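Local coordinates for HIT domain-containing protein (Sulfolobus tokodaii, PDB 2EO4) that belongs to the histidine triad family, binds zinc and probably acts as a nucleotide-processing hydrolase, perhaps with adenylylsulfatase activity, at residues A[33-38]-A[98-103]; A[28-33]-A[122-127]. One frame throughout, in Å; residues are numbered along the deposited sequence.

Contact 1: A[33-38]-A[98-103]. With PO4 (phosphate ion), chain C.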
ATOM      1  N   LEU A  33       3.036  17.895   3.111  1.00 26.42           N
ATOM      2  CA  LEU A  33       2.050  18.393   4.055  1.00 27.65           C
ATOM      3  C   LEU A  33       0.900  17.408   4.271  1.00 26.82           C
ATOM      4  O   LEU A  33       0.215  17.022   3.325  1.00 27.01           O
ATOM      5  CB  LEU A  33       1.500  19.734   3.558  1.00 29.98           C
ATOM      6  CG  LEU A  33       0.501  20.434   4.476  1.00 32.49           C
ATOM      7  CD1 LEU A  33       1.073  21.772   4.939  1.00 34.58           C
ATOM      8  CD2 LEU A  33      -0.803  20.639   3.729  1.00 34.10           C
ATOM      9  N   GLY A  34       0.698  17.000   5.522  1.00 26.08           N
ATOM     10  CA  GLY A  34      -0.376  16.069   5.829  1.00 24.99           C
ATOM     11  C   GLY A  34       0.038  14.604   5.846  1.00 24.51           C
ATOM     12  O   GLY A  34      -0.798  13.732   6.071  1.00 23.61           O
ATOM     13  N   HIS A  35       1.322  14.340   5.605  1.00 22.04           N
ATOM     14  CA  HIS A  35       1.858  12.975   5.604  1.00 22.18           C
ATOM     15  C   HIS A  35       1.427  12.301   6.908  1.00 22.01           C
ATOM     16  O   HIS A  35       1.723  12.788   8.001  1.00 21.87           O
ATOM     17  CB  HIS A  35       3.389  13.038   5.495  1.00 23.14           C
ATOM     18  CG  HIS A  35       4.061  11.702   5.389  1.00 24.08           C
ATOM     19  ND1 HIS A  35       5.421  11.575   5.198  1.00 25.71           N
ATOM     20  CD2 HIS A  35       3.575  10.440   5.473  1.00 22.89           C
ATOM     21  CE1 HIS A  35       5.744  10.294   5.172  1.00 23.96           C
ATOM     22  NE2 HIS A  35       4.642   9.584   5.338  1.00 23.95           N
ATOM     23  N   THR A  36       0.728  11.177   6.780  1.00 21.59           N
ATOM     24  CA  THR A  36       0.209  10.448   7.930  1.00 21.17           C
ATOM     25  C   THR A  36       0.520   8.960   7.864  1.00 22.31           C
ATOM     26  O   THR A  36       0.701   8.399   6.783  1.00 20.71           O
ATOM     27  CB  THR A  36      -1.323  10.641   8.015  1.00 23.54           C
ATOM     28  OG1 THR A  36      -1.601  12.020   8.267  1.00 24.16           O
ATOM     29  CG2 THR A  36      -1.937   9.782   9.123  1.00 23.60           C
ATOM     30  N   LEU A  37       0.590   8.329   9.033  1.00 22.01           N
ATOM     31  CA  LEU A  37       0.865   6.903   9.124  1.00 23.91           C
ATOM     32  C   LEU A  37      -0.341   6.216   9.759  1.00 23.64           C
ATOM     33  O   LEU A  37      -0.828   6.651  10.798  1.00 24.08           O
ATOM     34  CB  LEU A  37       2.107   6.672   9.983  1.00 25.81           C
ATOM     35  CG  LEU A  37       3.249   7.600   9.564  1.00 29.16           C
ATOM     36  CD1 LEU A  37       4.319   7.649  10.624  1.00 32.50           C
ATOM     37  CD2 LEU A  37       3.802   7.132   8.225  1.00 28.03           C
ATOM     38  N   VAL A  38      -0.829   5.159   9.119  1.00 22.35           N
ATOM     39  CA  VAL A  38      -1.968   4.417   9.644  1.00 22.55           C
ATOM     40  C   VAL A  38      -1.397   3.129  10.202  1.00 22.62           C
ATOM     41  O   VAL A  38      -0.662   2.416   9.515  1.00 21.08           O
ATOM     42  CB  VAL A  38      -2.996   4.089   8.547  1.00 21.61           C
ATOM     43  CG1 VAL A  38      -4.182   3.348   9.158  1.00 23.89           C
ATOM     44  CG2 VAL A  38      -3.463   5.372   7.876  1.00 23.18           C
ATOM     45  N   HIS A  98       1.912   4.457   4.856  1.00 18.13           N
ATOM     46  CA  HIS A  98       2.130   5.881   4.639  1.00 19.71           C
ATOM     47  C   HIS A  98       1.049   6.435   3.718  1.00 17.03           C
ATOM     48  O   HIS A  98       0.689   5.797   2.735  1.00 18.61           O
ATOM     49  CB  HIS A  98       3.470   6.124   3.931  1.00 18.64           C
ATOM     50  CG  HIS A  98       4.673   5.742   4.731  1.00 20.40           C
ATOM     51  ND1 HIS A  98       5.384   6.652   5.482  1.00 22.54           N
ATOM     52  CD2 HIS A  98       5.323   4.560   4.857  1.00 22.17           C
ATOM     53  CE1 HIS A  98       6.422   6.050   6.036  1.00 23.13           C
ATOM     54  NE2 HIS A  98       6.408   4.779   5.673  1.00 21.92           N
ATOM     55  N   ILE A  99       0.539   7.621   4.048  1.00 18.45           N
ATOM     56  CA  ILE A  99      -0.419   8.315   3.196  1.00 18.36           C
ATOM     57  C   ILE A  99       0.301   9.639   2.964  1.00 19.78           C
ATOM     58  O   ILE A  99       0.407  10.468   3.872  1.00 20.02           O
ATOM     59  CB  ILE A  99      -1.771   8.596   3.886  1.00 18.58           C
ATOM     60  CG1 ILE A  99      -2.451   7.283   4.277  1.00 20.42           C
ATOM     61  CG2 ILE A  99      -2.695   9.352   2.912  1.00 20.00           C
ATOM     62  CD1 ILE A  99      -3.764   7.483   5.059  1.00 22.15           C
ATOM     63  N   ILE A 100       0.811   9.817   1.750  1.00 20.55           N
ATOM     64  CA  ILE A 100       1.567  11.009   1.383  1.00 20.86           C
ATOM     65  C   ILE A 100       0.817  11.819   0.325  1.00 19.49           C
ATOM     66  O   ILE A 100       0.719  11.411  -0.831  1.00 20.67           O
ATOM     67  CB  ILE A 100       2.955  10.601   0.831  1.00 21.39           C
ATOM     68  CG1 ILE A 100       3.694   9.765   1.883  1.00 23.85           C
ATOM     69  CG2 ILE A 100       3.767  11.844   0.466  1.00 22.60           C
ATOM     70  CD1 ILE A 100       5.013   9.171   1.393  1.00 25.38           C
ATOM     71  N   PRO A 101       0.273  12.981   0.715  1.00 21.15           N
ATOM     72  CA  PRO A 101      -0.475  13.838  -0.213  1.00 22.01           C
ATOM     73  C   PRO A 101       0.361  14.463  -1.323  1.00 21.81           C
ATOM     74  O   PRO A 101       1.539  14.771  -1.137  1.00 22.84           O
ATOM     75  CB  PRO A 101      -1.070  14.909   0.705  1.00 22.47           C
ATOM     76  CG  PRO A 101      -1.179  14.210   2.037  1.00 22.58           C
ATOM     77  CD  PRO A 101       0.143  13.474   2.096  1.00 21.00           C
ATOM     78  N   THR A 102      -0.264  14.650  -2.478  1.00 22.18           N
ATOM     79  CA  THR A 102       0.402  15.270  -3.613  1.00 23.65           C
ATOM     80  C   THR A 102      -0.537  16.301  -4.231  1.00 25.88           C
ATOM     81  O   THR A 102      -1.750  16.252  -4.022  1.00 24.35           O
ATOM     82  CB  THR A 102       0.794  14.230  -4.695  1.00 22.84           C
ATOM     83  OG1 THR A 102      -0.383  13.609  -5.227  1.00 22.38           O
ATOM     84  CG2 THR A 102       1.702  13.161  -4.103  1.00 23.14           C
ATOM     85  N   TRP A 103       0.037  17.233  -4.984  1.00 27.53           N
ATOM     86  CA  TRP A 103      -0.734  18.280  -5.648  1.00 29.99           C
ATOM     87  C   TRP A 103      -0.159  18.495  -7.036  1.00 32.97           C
ATOM     88  O   TRP A 103       1.038  18.306  -7.256  1.00 32.85           O
ATOM     89  CB  TRP A 103      -0.635  19.597  -4.871  1.00 28.82           C
ATOM     90  CG  TRP A 103      -1.231  19.549  -3.502  1.00 28.86           C
ATOM     91  CD1 TRP A 103      -2.506  19.893  -3.148  1.00 28.43           C
ATOM     92  CD2 TRP A 103      -0.586  19.104  -2.305  1.00 29.17           C
ATOM     93  NE1 TRP A 103      -2.692  19.689  -1.801  1.00 30.17           N
ATOM     94  CE2 TRP A 103      -1.530  19.206  -1.260  1.00 28.95           C
ATOM     95  CE3 TRP A 103       0.699  18.630  -2.014  1.00 28.24           C
ATOM     96  CZ2 TRP A 103      -1.229  18.848   0.057  1.00 29.62           C
ATOM     97  CZ3 TRP A 103       0.998  18.273  -0.701  1.00 30.46           C
ATOM     98  CH2 TRP A 103       0.036  18.386   0.315  1.00 28.90           C
TER
HETATM   99  P   PO4 C 202       9.243   3.251   7.072  1.00 22.25           P
HETATM  100  O1  PO4 C 202       8.489   4.349   7.721  1.00 22.31           O
HETATM  101  O2  PO4 C 202       8.407   2.615   6.024  1.00 22.88           O
HETATM  102  O3  PO4 C 202      10.480   3.810   6.450  1.00 21.41           O
HETATM  103  O4  PO4 C 202       9.617   2.234   8.093  1.00 21.92           O

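Contact 2: A[28-33]-A[122-127]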
ATOM      1  N   LYS A  28       6.147  12.612  11.988  1.00 24.36           N
ATOM      2  CA  LYS A  28       6.929  13.670  12.626  1.00 24.77           C
ATOM      3  C   LYS A  28       7.869  14.391  11.655  1.00 25.86           C
ATOM      4  O   LYS A  28       8.152  15.574  11.829  1.00 25.96           O
ATOM      5  CB  LYS A  28       7.737  13.105  13.801  1.00 26.44           C
ATOM      6  CG  LYS A  28       8.574  14.155  14.535  1.00 25.59           C
ATOM      7  CD  LYS A  28       9.289  13.564  15.749  1.00 27.11           C
ATOM      8  CE  LYS A  28      10.159  14.613  16.431  1.00 27.09           C
ATOM      9  NZ  LYS A  28      10.837  14.096  17.655  1.00 30.28           N
ATOM     10  N   TYR A  29       8.352  13.681  10.639  1.00 24.95           N
ATOM     11  CA  TYR A  29       9.256  14.264   9.643  1.00 25.76           C
ATOM     12  C   TYR A  29       8.596  14.045   8.279  1.00 25.64           C
ATOM     13  O   TYR A  29       9.120  13.324   7.429  1.00 25.79           O
ATOM     14  CB  TYR A  29      10.609  13.546   9.689  1.00 26.50           C
ATOM     15  CG  TYR A  29      11.241  13.493  11.069  1.00 27.47           C
ATOM     16  CD1 TYR A  29      12.016  14.548  11.547  1.00 27.91           C
ATOM     17  CD2 TYR A  29      11.066  12.380  11.890  1.00 27.88           C
ATOM     18  CE1 TYR A  29      12.605  14.493  12.812  1.00 29.88           C
ATOM     19  CE2 TYR A  29      11.649  12.314  13.153  1.00 28.44           C
ATOM     20  CZ  TYR A  29      12.419  13.372  13.606  1.00 30.29           C
ATOM     21  OH  TYR A  29      13.014  13.295  14.847  1.00 31.87           O
ATOM     22  N   PRO A  30       7.444  14.691   8.050  1.00 25.96           N
ATOM     23  CA  PRO A  30       6.664  14.581   6.811  1.00 26.55           C
ATOM     24  C   PRO A  30       7.348  14.853   5.480  1.00 26.29           C
ATOM     25  O   PRO A  30       8.081  15.828   5.326  1.00 25.12           O
ATOM     26  CB  PRO A  30       5.501  15.539   7.055  1.00 25.18           C
ATOM     27  CG  PRO A  30       6.127  16.606   7.871  1.00 25.44           C
ATOM     28  CD  PRO A  30       6.944  15.811   8.869  1.00 25.46           C
ATOM     29  N   VAL A  31       7.083  13.973   4.519  1.00 26.65           N
ATOM     30  CA  VAL A  31       7.616  14.106   3.168  1.00 27.75           C
ATOM     31  C   VAL A  31       6.846  15.232   2.488  1.00 28.95           C
ATOM     32  O   VAL A  31       7.393  15.987   1.683  1.00 27.59           O
ATOM     33  CB  VAL A  31       7.421  12.799   2.369  1.00 29.11           C
ATOM     34  CG1 VAL A  31       7.633  13.049   0.883  1.00 32.02           C
ATOM     35  CG2 VAL A  31       8.389  11.744   2.872  1.00 30.94           C
ATOM     36  N   SER A  32       5.561  15.327   2.813  1.00 27.58           N
ATOM     37  CA  SER A  32       4.703  16.364   2.257  1.00 27.44           C
ATOM     38  C   SER A  32       3.683  16.756   3.317  1.00 27.76           C
ATOM     39  O   SER A  32       3.487  16.044   4.306  1.00 24.62           O
ATOM     40  CB  SER A  32       3.986  15.861   0.999  1.00 26.69           C
ATOM     41  OG  SER A  32       2.995  14.901   1.318  1.00 26.14           O
ATOM     42  N   LEU A  33       3.036  17.895   3.111  1.00 26.42           N
ATOM     43  CA  LEU A  33       2.050  18.393   4.055  1.00 27.65           C
ATOM     44  C   LEU A  33       0.900  17.408   4.271  1.00 26.82           C
ATOM     45  O   LEU A  33       0.215  17.022   3.325  1.00 27.01           O
ATOM     46  CB  LEU A  33       1.500  19.734   3.558  1.00 29.98           C
ATOM     47  CG  LEU A  33       0.501  20.434   4.476  1.00 32.49           C
ATOM     48  CD1 LEU A  33       1.073  21.772   4.939  1.00 34.58           C
ATOM     49  CD2 LEU A  33      -0.803  20.639   3.729  1.00 34.10           C
ATOM     50  N   LYS A 122       5.595  23.389  15.952  1.00 38.08           N
ATOM     51  CA  LYS A 122       4.418  22.887  16.653  1.00 39.29           C
ATOM     52  C   LYS A 122       3.105  23.241  15.958  1.00 38.93           C
ATOM     53  O   LYS A 122       2.194  22.415  15.875  1.00 38.67           O
ATOM     54  CB  LYS A 122       4.388  23.425  18.087  1.00 40.75           C
ATOM     55  CG  LYS A 122       3.185  22.952  18.894  1.00 44.70           C
ATOM     56  CD  LYS A 122       3.125  23.608  20.267  1.00 48.61           C
ATOM     57  CE  LYS A 122       4.343  23.268  21.110  1.00 51.16           C
ATOM     58  NZ  LYS A 122       4.283  23.922  22.451  1.00 54.65           N
ATOM     59  N   GLU A 123       3.017  24.469  15.460  1.00 38.47           N
ATOM     60  CA  GLU A 123       1.816  24.952  14.784  1.00 38.36           C
ATOM     61  C   GLU A 123       1.339  24.044  13.649  1.00 36.35           C
ATOM     62  O   GLU A 123       0.135  23.881  13.441  1.00 35.07           O
ATOM     63  CB  GLU A 123       2.063  26.363  14.245  1.00 42.63           C
ATOM     64  CG  GLU A 123       2.257  27.431  15.324  1.00 48.10           C
ATOM     65  CD  GLU A 123       3.395  27.120  16.286  1.00 51.02           C
ATOM     66  OE1 GLU A 123       4.529  26.870  15.821  1.00 50.38           O
ATOM     67  OE2 GLU A 123       3.153  27.133  17.513  1.00 53.84           O
ATOM     68  N   TYR A 124       2.282  23.463  12.914  1.00 33.27           N
ATOM     69  CA  TYR A 124       1.954  22.569  11.806  1.00 31.21           C
ATOM     70  C   TYR A 124       1.140  21.364  12.269  1.00 30.25           C
ATOM     71  O   TYR A 124       0.096  21.047  11.699  1.00 29.35           O
ATOM     72  CB  TYR A 124       3.237  22.069  11.134  1.00 29.44           C
ATOM     73  CG  TYR A 124       3.041  20.849  10.252  1.00 27.92           C
ATOM     74  CD1 TYR A 124       2.635  20.976   8.926  1.00 28.11           C
ATOM     75  CD2 TYR A 124       3.245  19.565  10.759  1.00 26.87           C
ATOM     76  CE1 TYR A 124       2.435  19.852   8.120  1.00 28.25           C
ATOM     77  CE2 TYR A 124       3.043  18.431   9.965  1.00 26.78           C
ATOM     78  CZ  TYR A 124       2.641  18.586   8.647  1.00 26.98           C
ATOM     79  OH  TYR A 124       2.448  17.475   7.858  1.00 28.23           O
ATOM     80  N   TYR A 125       1.633  20.689  13.303  1.00 29.37           N
ATOM     81  CA  TYR A 125       0.970  19.501  13.832  1.00 29.82           C
ATOM     82  C   TYR A 125      -0.404  19.803  14.415  1.00 31.13           C
ATOM     83  O   TYR A 125      -1.348  19.037  14.227  1.00 29.03           O
ATOM     84  CB  TYR A 125       1.847  18.845  14.899  1.00 29.05           C
ATOM     85  CG  TYR A 125       3.221  18.472  14.389  1.00 29.52           C
ATOM     86  CD1 TYR A 125       3.421  17.307  13.648  1.00 27.07           C
ATOM     87  CD2 TYR A 125       4.311  19.317  14.596  1.00 29.03           C
ATOM     88  CE1 TYR A 125       4.677  16.996  13.121  1.00 27.90           C
ATOM     89  CE2 TYR A 125       5.566  19.018  14.076  1.00 29.33           C
ATOM     90  CZ  TYR A 125       5.742  17.861  13.338  1.00 28.54           C
ATOM     91  OH  TYR A 125       6.978  17.582  12.801  1.00 28.70           O
ATOM     92  N   GLU A 126      -0.517  20.920  15.120  1.00 31.32           N
ATOM     93  CA  GLU A 126      -1.789  21.283  15.728  1.00 33.06           C
ATOM     94  C   GLU A 126      -2.849  21.580  14.670  1.00 31.73           C
ATOM     95  O   GLU A 126      -3.976  21.097  14.763  1.00 32.93           O
ATOM     96  CB  GLU A 126      -1.596  22.487  16.655  1.00 35.06           C
ATOM     97  CG  GLU A 126      -0.538  22.250  17.722  1.00 40.04           C
ATOM     98  CD  GLU A 126      -0.379  23.423  18.666  1.00 44.09           C
ATOM     99  OE1 GLU A 126      -0.291  24.570  18.176  1.00 45.17           O
ATOM    100  OE2 GLU A 126      -0.330  23.196  19.895  1.00 46.31           O
ATOM    101  N   LEU A 127      -2.484  22.356  13.657  1.00 30.59           N
ATOM    102  CA  LEU A 127      -3.423  22.702  12.598  1.00 30.44           C
ATOM    103  C   LEU A 127      -3.820  21.503  11.742  1.00 30.05           C
ATOM    104  O   LEU A 127      -5.005  21.271  11.495  1.00 28.88           O
ATOM    105  CB  LEU A 127      -2.838  23.790  11.700  1.00 31.42           C
ATOM    106  CG  LEU A 127      -3.732  24.214  10.531  1.00 32.14           C
ATOM    107  CD1 LEU A 127      -5.068  24.718  11.060  1.00 35.53           C
ATOM    108  CD2 LEU A 127      -3.035  25.289   9.717  1.00 34.98           C
TER

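Contact 1: A[33-38]-A[98-103]
The His35 ring lies against Ile100, whose CG1 sits over one ring face, 3.7 Å from the His35 ring centroid, in a CH-pi contact. His35 and Ile100 run alongside each other in one direction. Their histidine neighbour His98 meets the edge of His35 instead: His35 NE2 and His98 ND1 are 3.0 Å apart in a hydrogen bond. The two rings touch rim to rim, with planes at 45°. His35 CG is anti to the backbone N (chi1 -176°), beside the carbonyl carbon, and the ring beyond it reaches His98 and Ile100. His35 ND1 bonds to the backbone N of Val31, so both ring nitrogens are held. Leu37 CD2 packs on His98 from an oblique direction. On its far edge, His98 NE2 bonds a phosphate ion, probably from the crystallisation liquor, with O2 at 3.0 Å and a weak second bond to O1. An alanine in place of His35 would probably leave His98 ND1 without this mate, the His98 ring freer to turn, and a gap over Ile100 CG1.

Thr36 and Ile99 form an antiparallel hydrogen-bonded pair. Thr36 N reaches Ile99 O at 3.0 Å, and Ile99 N reaches Thr36 O at 2.8 Å. Beside this pair, Val38 CG2 packs on Ile99 CD1 at 3.5 Å. Further along, Trp103 turns its ring edge to Leu33 O, with CH2 3.3 Å away; CH2 also packs on Leu33 CB. Pro101 CG comes 3.4 Å from Leu33 O, which is buried here without a hydrogen-bond partner in the model.

His98 belongs to the predicted histidine triad motif. The pairing joins strands 36-40 and 97-102 within the antiparallel HIT sheet. Strands 22-26 and 77-84 flank them, and helix 52-72 packs on Thr36, Val38 and Ile99.

Contact 2: A[28-33]-A[122-127]
Tyr125 OH donates a hydrogen bond to the backbone O of Lys28, and this is the polar link of the contact. The two oxygens, Tyr125 OH and Lys28 O, are 2.5 Å apart, a short distance. The donor is tilted 21° from the carbonyl plane, and Lys28 O lies at the edge of the tyrosine ring. The same hydroxyl also bonds Gln120 N, so two backbone groups grip it.

The packing falls mainly to Tyr124, which points from the helix toward the loop. Pro30 and Tyr124 pass alongside each other, oppositely directed. Pro30 CG is 4.1 Å from Tyr124 CZ, and Pro30 CB comes 3.7 Å from Tyr124 OH. Elsewhere on the ring, Leu33 CD1 touches the edge at Tyr124 CE1, 4.0 Å away. The hydroxyl of Tyr124 has its own polar partner, the backbone N of Gly34.

Within the helix the two tyrosines also meet: Tyr124 CD2 stands 3.6 Å above the plane of the Tyr125 ring, over its centre. The ring of Tyr14 meets that of Tyr125 as well, with planes at about 25°.

The contact joins Tyr124 and Tyr125 of helix 122-143 to the loop between strands 22-26 and 36-40. Phe111 and Phe114, which precede the helix in the chain, pack on Leu33 and Pro30, respectively.

Contacts 1 and 2 share Leu33, and their centres are about 10 Å apart. Two probable hydrogen bonds tie them together: Tyr124 OH to Gly34 N at 3.0 Å, and Ser32 OG to Pro101 O at 2.9 Å. Pro30 CB also packs on His35 CB at 3.6 Å. The loop 28-33 thus touches both strand 97-102 and helix 122-143. Contact 1 reaches the predicted active site: the His98 side chain is about 3 Å from that of His96, and both bond the phosphate. Contact 2 is further off, with the Lys28 side chain about 11 Å from that of His96. The zinc is about 12 Å from the Leu37 side chain.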